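Local coordinates for protein chitosanase (Bacillus subtilis subsp. subtilis str. 168, PDB 7C6C) that hydrolyses internal beta-(1->4) linkages between D-glucosamine residues of partly acetylated chitosan, as an endo-acting, secreted glycoside hydrolase of family 46, at residues E58-A63 against K104-A109; R137-D142 against K179-F184; Y189-N194 against D202-S207. All coordinates share one frame; numbering follows the deposited sequence.

Contact 1. Residues E58-A63 against K104-A109; sequences EVYTKA and KEFRAA
A close helix-helix crossing joins the C-terminal end of helix 52-63 to the first turns of helix 104-128, and it shows an alanine at the close approach of two helices with an aromatic pair beside it. The short axes come within 8.8 Å and run at 137° to one another, nearer antiparallel than parallel. Ala109 lies where the two backbones come nearest, across from Tyr60: its CB lies 3.7 Å from the backbone N of Tyr60 and 3.8 Å from Val59 CG1, the branch anti to the backbone N. Alongside is an edge-to-face (T-shaped) aromatic pair. Tyr60 and Phe106 both hold CG anti to N, and their rings, with planes at 73° and centroids 5.0 Å apart, meet as the edge of Phe106 comes over one face of Tyr60. Phe106 CD1 leads that edge and stands 3.6 Å from Tyr60 CG, toward the rim of the ring. The edge of the Tyr60 ring faces Glu105 CB. A bend at chi2 (-77°) then brings Glu105 OE1 to 3.8 Å from Ala63 CB at the exposed margin. Phe106 makes a second edge-to-face pair with Trp97, and its backbone N is hydrogen-bonded to Asp103 OD2.

Contact 2. Residues R137-D142 against K179-F184; sequences RAVMYD and KWLNKF
Met140 CE rests almost exactly over the centre of the Phe184 ring, 3.5 Å from its centroid and 8° off the ring normal, a CH-pi contact; the SD-CE bond lies almost flat over the ring. Met140 SD is 4.2 Å from the centroid of the Phe184 ring, so the thioether also makes a Met-aromatic contact. Bends at both chi2 and chi3 fold the methionine chain so that its methyl reaches across to the other helix. Met140 CE also meets the edge of the Trp180 indole, 3.9 Å from its CZ3. Val139 and Leu181 reach toward each other tip to tip, with Val139 CB 4.0 Å from Leu181 CD1, while Val139 CG1 slides past Phe184 CE1 at 3.9 Å. These side chains bridge helices 134-147 and 177-193 of the mainly helical, lysozyme-clan fold; the local axes are 11.4 Å apart and 22° from parallel, bridged by buried side chains in apolar contact. Trp180 and Phe184 are one helical turn apart, and Phe184 CB lies over one face of the Trp180 indole, 4.1 Å above its plane. Farther out, Asn164 OD1 is hydrogen-bonded to Trp180 NE1, tying the indole to helix 156-167, whose Thr163 touches both aromatic residues.

Contact 3. Residues Y189-N194 against D202-S207; sequences YDDLMN and DEWRES
Backbones approach closely here, with the CA atoms of Leu192 and Trp204 and those of Met193 and Arg205 each 5.0 Å apart, where the end of helix 177-193 meets the short helix 201-205. A C-terminal carbonyl of helix 177-193 is bound by the Arg205 guanidinium: Asn194 is the first residue to leave helical geometry, and the acceptor belongs to Met193 just before it. Arg205, extended from CG to NE, gives a short, nearly straight hydrogen bond from NE to Met193 O (2.6 Å, 163°), in the planes of both carbonyl and guanidinium; a weak second one comes from NH1. Nearby, Leu192 CD2 packs against the Trp204 indole, 3.7 Å from Trp204 CD2, the two side chains crossing at about a right angle. Asp191 runs alongside the indole, with OD2 3.4 Å from Trp204 CZ3. Ser207 OG, hydrogen-bonded to Trp204 O, touches Leu192 and also pairs with Gln146 NE2. Trp204 lies about 6 Å, side chain to side chain, from Asp35, the probable nucleophile, so this junction borders the catalytic region. At the outer margin NH1 of Arg205 bonds Asn194 OD1 at 3.2 Å, standing above the plane of that amide.

From the N terminus, contact 1 comes first: helix 52-63 is joined to the start of helix 104-128 across 40 intervening residues, closing an excursion that includes helices 73-82 and 93-99. Helix 104-128 then leads to helix 134-147, where contact 2 opens on the opposite side of the chain's centre, about 31 Å away between contact centres. It closes a 36-residue excursion through helix 156-167. Contact 3 follows almost at once, on the same helix 177-193, and closes a loop of seven residues near the probable catalytic residues. The three are in series, neither nested nor crossed; contacts 2 and 3 share a helix without touching, about 5 Å apart at nearest atoms.

Contact 1. Residues E58-A63 against K104-A109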
loop_
_atom_site.group_PDB
_atom_site.type_symbol
_atom_site.label_atom_id
_atom_site.label_comp_id
_atom_site.label_asym_id
_atom_site.label_seq_id
_atom_site.Cartn_x
_atom_site.Cartn_y
_atom_site.Cartn_z
ATOM N N GLU A 58 10.344 12.368 -9.754
ATOM C CA GLU A 58 11.790 12.384 -9.996
ATOM C C GLU A 58 12.195 11.287 -10.969
ATOM O O GLU A 58 12.972 11.523 -11.906
ATOM C CB GLU A 58 12.541 12.166 -8.683
ATOM C CG GLU A 58 12.494 13.294 -7.684
ATOM C CD GLU A 58 12.968 12.829 -6.309
ATOM O OE1 GLU A 58 12.984 11.595 -6.063
ATOM O OE2 GLU A 58 13.309 13.680 -5.459
ATOM N N VAL A 59 11.700 10.065 -10.735
ATOM C CA VAL A 59 12.056 8.921 -11.576
ATOM C C VAL A 59 11.545 9.135 -12.994
ATOM O O VAL A 59 12.260 8.925 -13.979
ATOM C CB VAL A 59 11.522 7.613 -10.951
ATOM C CG1 VAL A 59 11.577 6.446 -11.951
ATOM C CG2 VAL A 59 12.288 7.276 -9.688
ATOM N N TYR A 60 10.293 9.577 -13.113
ATOM C CA TYR A 60 9.722 9.866 -14.421
ATOM C C TYR A 60 10.518 10.948 -15.138
ATOM O O TYR A 60 10.774 10.844 -16.344
ATOM C CB TYR A 60 8.260 10.286 -14.236
ATOM C CG TYR A 60 7.536 10.677 -15.502
ATOM C CD1 TYR A 60 7.487 9.826 -16.599
ATOM C CD2 TYR A 60 6.883 11.896 -15.590
ATOM C CE1 TYR A 60 6.813 10.187 -17.756
ATOM C CE2 TYR A 60 6.199 12.262 -16.735
ATOM C CZ TYR A 60 6.175 11.412 -17.817
ATOM O OH TYR A 60 5.508 11.809 -18.952
ATOM N N THR A 61 10.953 11.978 -14.403
ATOM C CA THR A 61 11.677 13.089 -15.017
ATOM C C THR A 61 13.071 12.671 -15.478
ATOM O O THR A 61 13.551 13.140 -16.515
ATOM C CB THR A 61 11.696 14.297 -14.072
ATOM O OG1 THR A 61 10.347 14.723 -13.851
ATOM C CG2 THR A 61 12.478 15.458 -14.655
ATOM N N LYS A 62 13.730 11.775 -14.739
ATOM C CA LYS A 62 14.996 11.236 -15.222
ATOM C C LYS A 62 14.803 10.477 -16.532
ATOM O O LYS A 62 15.599 10.620 -17.468
ATOM C CB LYS A 62 15.636 10.345 -14.158
ATOM C CG LYS A 62 16.933 9.721 -14.625
ATOM C CD LYS A 62 17.707 9.053 -13.503
ATOM C CE LYS A 62 19.075 8.609 -14.014
ATOM N NZ LYS A 62 19.871 7.937 -12.966
ATOM N N ALA A 63 13.723 9.698 -16.630
ATOM C CA ALA A 63 13.466 8.911 -17.830
ATOM C C ALA A 63 12.979 9.778 -18.983
ATOM O O ALA A 63 13.317 9.517 -20.144
ATOM C CB ALA A 63 12.443 7.822 -17.511
ATOM N N LYS A 104 3.211 4.653 -20.962
ATOM C CA LYS A 104 4.123 3.565 -20.620
ATOM C C LYS A 104 5.216 4.022 -19.654
ATOM O O LYS A 104 5.488 3.355 -18.649
ATOM C CB LYS A 104 4.731 2.986 -21.898
ATOM C CG LYS A 104 5.742 1.888 -21.660
ATOM C CD LYS A 104 6.370 1.422 -22.969
ATOM C CE LYS A 104 7.526 0.470 -22.720
ATOM N NZ LYS A 104 8.128 0.014 -23.999
ATOM N N GLU A 105 5.854 5.163 -19.936
ATOM C CA GLU A 105 6.954 5.611 -19.083
ATOM C C GLU A 105 6.460 6.026 -17.700
ATOM O O GLU A 105 7.119 5.751 -16.692
ATOM C CB GLU A 105 7.726 6.753 -19.748
ATOM C CG GLU A 105 8.570 6.325 -20.953
ATOM C CD GLU A 105 9.869 5.610 -20.585
ATOM O OE1 GLU A 105 10.147 5.403 -19.383
ATOM O OE2 GLU A 105 10.625 5.251 -21.514
ATOM N N PHE A 106 5.308 6.695 -17.621
ATOM C CA PHE A 106 4.816 7.096 -16.309
ATOM C C PHE A 106 4.433 5.883 -15.474
ATOM O O PHE A 106 4.716 5.835 -14.270
ATOM C CB PHE A 106 3.636 8.050 -16.442
ATOM C CG PHE A 106 3.299 8.757 -15.156
ATOM C CD1 PHE A 106 4.265 9.511 -14.497
ATOM C CD2 PHE A 106 2.022 8.682 -14.599
ATOM C CE1 PHE A 106 3.971 10.166 -13.311
ATOM C CE2 PHE A 106 1.724 9.346 -13.415
ATOM C CZ PHE A 106 2.697 10.081 -12.772
ATOM N N ARG A 107 3.785 4.895 -16.095
ATOM C CA ARG A 107 3.464 3.670 -15.377
ATOM C C ARG A 107 4.730 2.966 -14.913
ATOM O O ARG A 107 4.790 2.466 -13.782
ATOM C CB ARG A 107 2.598 2.753 -16.241
ATOM C CG ARG A 107 1.228 3.347 -16.557
ATOM C CD ARG A 107 0.545 2.661 -17.722
ATOM N NE ARG A 107 0.128 1.305 -17.387
ATOM C CZ ARG A 107 -1.084 0.977 -16.942
ATOM N NH1 ARG A 107 -2.002 1.915 -16.759
ATOM N NH2 ARG A 107 -1.376 -0.291 -16.669
ATOM N N ALA A 108 5.763 2.938 -15.765
ATOM C CA ALA A 108 7.027 2.307 -15.389
ATOM C C ALA A 108 7.674 3.013 -14.201
ATOM O O ALA A 108 8.253 2.361 -13.323
ATOM C CB ALA A 108 7.975 2.259 -16.589
ATOM N N ALA A 109 7.590 4.346 -14.156
ATOM C CA ALA A 109 8.140 5.082 -13.020
ATOM C C ALA A 109 7.405 4.726 -11.737
ATOM O O ALA A 109 8.029 4.513 -10.689
ATOM C CB ALA A 109 8.059 6.587 -13.277
#

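Contact 2. Residues R137-D142 against K179-F184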
loop_
_atom_site.group_PDB
_atom_site.type_symbol
_atom_site.label_atom_id
_atom_site.label_comp_id
_atom_site.label_asym_id
_atom_site.label_seq_id
_atom_site.Cartn_x
_atom_site.Cartn_y
_atom_site.Cartn_z
ATOM N N ARG A 137 2.828 -13.036 2.851
ATOM C CA ARG A 137 3.603 -12.049 2.103
ATOM C C ARG A 137 2.699 -11.020 1.432
ATOM O O ARG A 137 3.023 -9.829 1.398
ATOM C CB ARG A 137 4.500 -12.747 1.080
ATOM C CG ARG A 137 5.645 -13.516 1.719
ATOM C CD ARG A 137 6.460 -14.273 0.691
ATOM N NE ARG A 137 7.457 -15.119 1.342
ATOM C CZ ARG A 137 7.993 -16.211 0.803
ATOM N NH1 ARG A 137 7.635 -16.604 -0.412
ATOM N NH2 ARG A 137 8.885 -16.914 1.484
ATOM N N ALA A 138 1.554 -11.460 0.902
ATOM C CA ALA A 138 0.605 -10.526 0.304
ATOM C C ALA A 138 0.037 -9.570 1.345
ATOM O O ALA A 138 -0.166 -8.380 1.066
ATOM C CB ALA A 138 -0.516 -11.296 -0.385
ATOM N N VAL A 139 -0.239 -10.073 2.549
ATOM C CA VAL A 139 -0.695 -9.195 3.620
ATOM C C VAL A 139 0.376 -8.164 3.956
ATOM O O VAL A 139 0.071 -6.981 4.152
ATOM C CB VAL A 139 -1.129 -10.004 4.856
ATOM C CG1 VAL A 139 -1.457 -9.076 6.020
ATOM C CG2 VAL A 139 -2.322 -10.903 4.527
ATOM N N MET A 140 1.646 -8.591 4.036
ATOM C CA MET A 140 2.716 -7.633 4.316
ATOM C C MET A 140 2.800 -6.566 3.234
ATOM O O MET A 140 2.975 -5.378 3.535
ATOM C CB MET A 140 4.069 -8.343 4.444
ATOM C CG MET A 140 4.170 -9.380 5.555
ATOM S SD MET A 140 3.764 -8.797 7.214
ATOM C CE MET A 140 2.185 -9.618 7.454
ATOM N N TYR A 141 2.683 -6.978 1.970
ATOM C CA TYR A 141 2.753 -6.053 0.844
ATOM C C TYR A 141 1.641 -5.010 0.931
ATOM O O TYR A 141 1.889 -3.803 0.815
ATOM C CB TYR A 141 2.647 -6.891 -0.433
ATOM C CG TYR A 141 2.898 -6.240 -1.777
ATOM C CD1 TYR A 141 3.413 -4.954 -1.905
ATOM C CD2 TYR A 141 2.617 -6.948 -2.941
ATOM C CE1 TYR A 141 3.636 -4.397 -3.158
ATOM C CE2 TYR A 141 2.833 -6.408 -4.183
ATOM C CZ TYR A 141 3.341 -5.131 -4.289
ATOM O OH TYR A 141 3.571 -4.586 -5.532
ATOM N N ASP A 142 0.403 -5.457 1.158
ATOM C CA ASP A 142 -0.700 -4.512 1.298
ATOM C C ASP A 142 -0.485 -3.595 2.496
ATOM O O ASP A 142 -0.793 -2.397 2.438
ATOM C CB ASP A 142 -2.022 -5.257 1.452
ATOM C CG ASP A 142 -3.197 -4.314 1.484
ATOM O OD1 ASP A 142 -3.476 -3.702 0.436
ATOM O OD2 ASP A 142 -3.816 -4.158 2.559
ATOM N N LYS A 179 -1.302 -18.976 12.727
ATOM C CA LYS A 179 -1.683 -18.297 13.959
ATOM C C LYS A 179 -1.077 -16.904 14.027
ATOM O O LYS A 179 -1.750 -15.945 14.421
ATOM C CB LYS A 179 -1.237 -19.123 15.164
ATOM C CG LYS A 179 -1.852 -18.679 16.482
ATOM C CD LYS A 179 -1.638 -19.719 17.577
ATOM C CE LYS A 179 -0.337 -19.480 18.331
ATOM N NZ LYS A 179 0.052 -20.652 19.172
ATOM N N TRP A 180 0.194 -16.776 13.642
ATOM C CA TRP A 180 0.850 -15.472 13.644
ATOM C C TRP A 180 0.129 -14.490 12.731
ATOM O O TRP A 180 -0.085 -13.328 13.103
ATOM C CB TRP A 180 2.304 -15.634 13.206
ATOM C CG TRP A 180 3.118 -14.377 13.298
ATOM C CD1 TRP A 180 3.859 -13.958 14.362
ATOM C CD2 TRP A 180 3.277 -13.380 12.279
ATOM N NE1 TRP A 180 4.470 -12.761 14.073
ATOM C CE2 TRP A 180 4.130 -12.386 12.799
ATOM C CE3 TRP A 180 2.780 -13.233 10.979
ATOM C CZ2 TRP A 180 4.495 -11.260 12.064
ATOM C CZ3 TRP A 180 3.146 -12.114 10.252
ATOM C CH2 TRP A 180 3.993 -11.143 10.796
ATOM N N LEU A 181 -0.253 -14.935 11.529
ATOM C CA LEU A 181 -0.911 -14.034 10.590
ATOM C C LEU A 181 -2.277 -13.596 11.101
ATOM O O LEU A 181 -2.678 -12.447 10.902
ATOM C CB LEU A 181 -1.025 -14.690 9.216
ATOM C CG LEU A 181 -1.542 -13.783 8.096
ATOM C CD1 LEU A 181 -0.576 -12.630 7.848
ATOM C CD2 LEU A 181 -1.784 -14.600 6.832
ATOM N N ASN A 182 -3.011 -14.491 11.767
ATOM C CA ASN A 182 -4.284 -14.080 12.352
ATOM C C ASN A 182 -4.076 -13.000 13.405
ATOM O O ASN A 182 -4.845 -12.033 13.478
ATOM C CB ASN A 182 -5.017 -15.283 12.933
ATOM C CG ASN A 182 -5.575 -16.187 11.859
ATOM O OD1 ASN A 182 -5.862 -15.744 10.749
ATOM N ND2 ASN A 182 -5.735 -17.461 12.183
ATOM N N LYS A 183 -3.022 -13.130 14.212
ATOM C CA LYS A 183 -2.723 -12.090 15.188
ATOM C C LYS A 183 -2.285 -10.801 14.502
ATOM O O LYS A 183 -2.634 -9.705 14.956
ATOM C CB LYS A 183 -1.670 -12.577 16.182
ATOM C CG LYS A 183 -2.064 -13.861 16.896
ATOM C CD LYS A 183 -1.961 -13.738 18.411
ATOM C CE LYS A 183 -2.341 -15.047 19.103
ATOM N NZ LYS A 183 -2.784 -14.846 20.515
ATOM N N PHE A 184 -1.526 -10.911 13.405
ATOM C CA PHE A 184 -1.141 -9.724 12.649
ATOM C C PHE A 184 -2.367 -8.982 12.138
ATOM O O PHE A 184 -2.440 -7.751 12.222
ATOM C CB PHE A 184 -0.242 -10.112 11.477
ATOM C CG PHE A 184 0.323 -8.928 10.743
ATOM C CD1 PHE A 184 -0.384 -8.320 9.716
ATOM C CD2 PHE A 184 1.552 -8.395 11.106
ATOM C CE1 PHE A 184 0.132 -7.217 9.063
ATOM C CE2 PHE A 184 2.074 -7.298 10.449
ATOM C CZ PHE A 184 1.362 -6.709 9.429
#

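Contact 3. Residues Y189-N194 against D202-S207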
loop_
_atom_site.group_PDB
_atom_site.type_symbol
_atom_site.label_atom_id
_atom_site.label_comp_id
_atom_site.label_asym_id
_atom_site.label_seq_id
_atom_site.Cartn_x
_atom_site.Cartn_y
_atom_site.Cartn_z
ATOM N N TYR A 189 -5.985 -4.433 12.314
ATOM C CA TYR A 189 -7.334 -3.917 12.530
ATOM C C TYR A 189 -7.346 -2.877 13.642
ATOM O O TYR A 189 -7.929 -1.797 13.497
ATOM C CB TYR A 189 -8.283 -5.066 12.874
ATOM C CG TYR A 189 -9.689 -4.609 13.186
ATOM C CD1 TYR A 189 -10.630 -4.463 12.176
ATOM C CD2 TYR A 189 -10.075 -4.307 14.488
ATOM C CE1 TYR A 189 -11.915 -4.040 12.450
ATOM C CE2 TYR A 189 -11.357 -3.880 14.770
ATOM C CZ TYR A 189 -12.273 -3.751 13.747
ATOM O OH TYR A 189 -13.555 -3.327 14.010
ATOM N N ASP A 190 -6.713 -3.199 14.771
ATOM C CA ASP A 190 -6.685 -2.270 15.895
ATOM C C ASP A 190 -6.000 -0.968 15.509
ATOM O O ASP A 190 -6.427 0.116 15.923
ATOM C CB ASP A 190 -5.972 -2.911 17.084
ATOM C CG ASP A 190 -6.777 -4.027 17.721
ATOM O OD1 ASP A 190 -8.003 -4.095 17.488
ATOM O OD2 ASP A 190 -6.179 -4.830 18.464
ATOM N N ASP A 191 -4.941 -1.052 14.709
ATOM C CA ASP A 191 -4.233 0.160 14.313
ATOM C C ASP A 191 -5.068 1.014 13.366
ATOM O O ASP A 191 -5.042 2.248 13.450
ATOM C CB ASP A 191 -2.895 -0.198 13.674
ATOM C CG ASP A 191 -2.037 1.013 13.441
ATOM O OD1 ASP A 191 -1.679 1.645 14.453
ATOM O OD2 ASP A 191 -1.738 1.343 12.274
ATOM N N LEU A 192 -5.811 0.376 12.458
ATOM C CA LEU A 192 -6.663 1.122 11.538
ATOM C C LEU A 192 -7.813 1.796 12.272
ATOM O O LEU A 192 -8.248 2.884 11.878
ATOM C CB LEU A 192 -7.198 0.200 10.442
ATOM C CG LEU A 192 -6.157 -0.319 9.450
ATOM C CD1 LEU A 192 -6.783 -1.376 8.554
ATOM C CD2 LEU A 192 -5.563 0.827 8.634
ATOM N N MET A 193 -8.310 1.171 13.340
ATOM C CA MET A 193 -9.424 1.734 14.094
ATOM C C MET A 193 -8.989 2.872 15.002
ATOM O O MET A 193 -9.763 3.804 15.227
ATOM C CB MET A 193 -10.106 0.630 14.909
ATOM C CG MET A 193 -10.863 -0.336 14.016
ATOM S SD MET A 193 -12.275 0.394 13.167
ATOM C CE MET A 193 -13.481 0.428 14.492
ATOM N N ASN A 194 -7.773 2.826 15.531
ATOM C CA ASN A 194 -7.298 3.841 16.472
ATOM C C ASN A 194 -5.823 4.111 16.230
ATOM O O ASN A 194 -4.964 3.783 17.058
ATOM C CB ASN A 194 -7.576 3.421 17.917
ATOM C CG ASN A 194 -9.056 3.432 18.245
ATOM O OD1 ASN A 194 -9.678 4.496 18.319
ATOM N ND2 ASN A 194 -9.630 2.254 18.435
ATOM N N ASP A 202 -10.234 9.015 10.087
ATOM C CA ASP A 202 -11.436 8.865 9.266
ATOM C C ASP A 202 -11.193 7.911 8.106
ATOM O O ASP A 202 -11.989 6.998 7.856
ATOM C CB ASP A 202 -11.884 10.223 8.719
ATOM C CG ASP A 202 -12.655 11.053 9.724
ATOM O OD1 ASP A 202 -12.899 10.585 10.857
ATOM O OD2 ASP A 202 -13.015 12.195 9.369
ATOM N N GLU A 203 -10.097 8.112 7.378
ATOM C CA GLU A 203 -9.834 7.282 6.213
ATOM C C GLU A 203 -9.528 5.845 6.614
ATOM O O GLU A 203 -10.016 4.901 5.980
ATOM C CB GLU A 203 -8.695 7.886 5.391
ATOM C CG GLU A 203 -8.440 7.167 4.076
ATOM C CD GLU A 203 -9.573 7.332 3.068
ATOM O OE1 GLU A 203 -10.371 8.284 3.191
ATOM O OE2 GLU A 203 -9.674 6.489 2.153
ATOM N N TRP A 204 -8.747 5.653 7.677
ATOM C CA TRP A 204 -8.330 4.300 8.023
ATOM C C TRP A 204 -9.476 3.496 8.622
ATOM O O TRP A 204 -9.591 2.292 8.372
ATOM C CB TRP A 204 -7.118 4.337 8.946
ATOM C CG TRP A 204 -5.841 4.529 8.193
ATOM C CD1 TRP A 204 -5.703 4.897 6.882
ATOM C CD2 TRP A 204 -4.521 4.330 8.699
ATOM N NE1 TRP A 204 -4.372 4.947 6.548
ATOM C CE2 TRP A 204 -3.626 4.599 7.646
ATOM C CE3 TRP A 204 -4.010 3.950 9.947
ATOM C CZ2 TRP A 204 -2.245 4.502 7.801
ATOM C CZ3 TRP A 204 -2.644 3.844 10.096
ATOM C CH2 TRP A 204 -1.773 4.132 9.033
ATOM N N ARG A 205 -10.358 4.155 9.360
ATOM C CA ARG A 205 -11.505 3.463 9.934
ATOM C C ARG A 205 -12.396 2.918 8.816
ATOM O O ARG A 205 -12.982 1.854 8.950
ATOM C CB ARG A 205 -12.283 4.382 10.887
ATOM C CG ARG A 205 -11.680 4.422 12.285
ATOM C CD ARG A 205 -12.262 5.510 13.186
ATOM N NE ARG A 205 -11.462 5.632 14.406
ATOM C CZ ARG A 205 -11.344 6.736 15.142
ATOM N NH1 ARG A 205 -10.582 6.725 16.225
ATOM N NH2 ARG A 205 -11.991 7.844 14.816
ATOM N N GLU A 206 -12.476 3.645 7.706
ATOM C CA GLU A 206 -13.268 3.216 6.563
ATOM C C GLU A 206 -12.585 2.135 5.740
ATOM O O GLU A 206 -13.195 1.633 4.792
ATOM C CB GLU A 206 -13.600 4.417 5.671
ATOM C CG GLU A 206 -14.946 5.053 5.977
ATOM C CD GLU A 206 -16.101 4.090 5.767
ATOM O OE1 GLU A 206 -16.649 3.589 6.771
ATOM O OE2 GLU A 206 -16.460 3.828 4.597
ATOM N N SER A 207 -11.348 1.768 6.078
ATOM C CA SER A 207 -10.568 0.804 5.315
ATOM C C SER A 207 -10.457 -0.551 5.998
ATOM O O SER A 207 -9.835 -1.457 5.433
ATOM C CB SER A 207 -9.157 1.348 5.067
ATOM O OG SER A 207 -8.353 1.200 6.223
#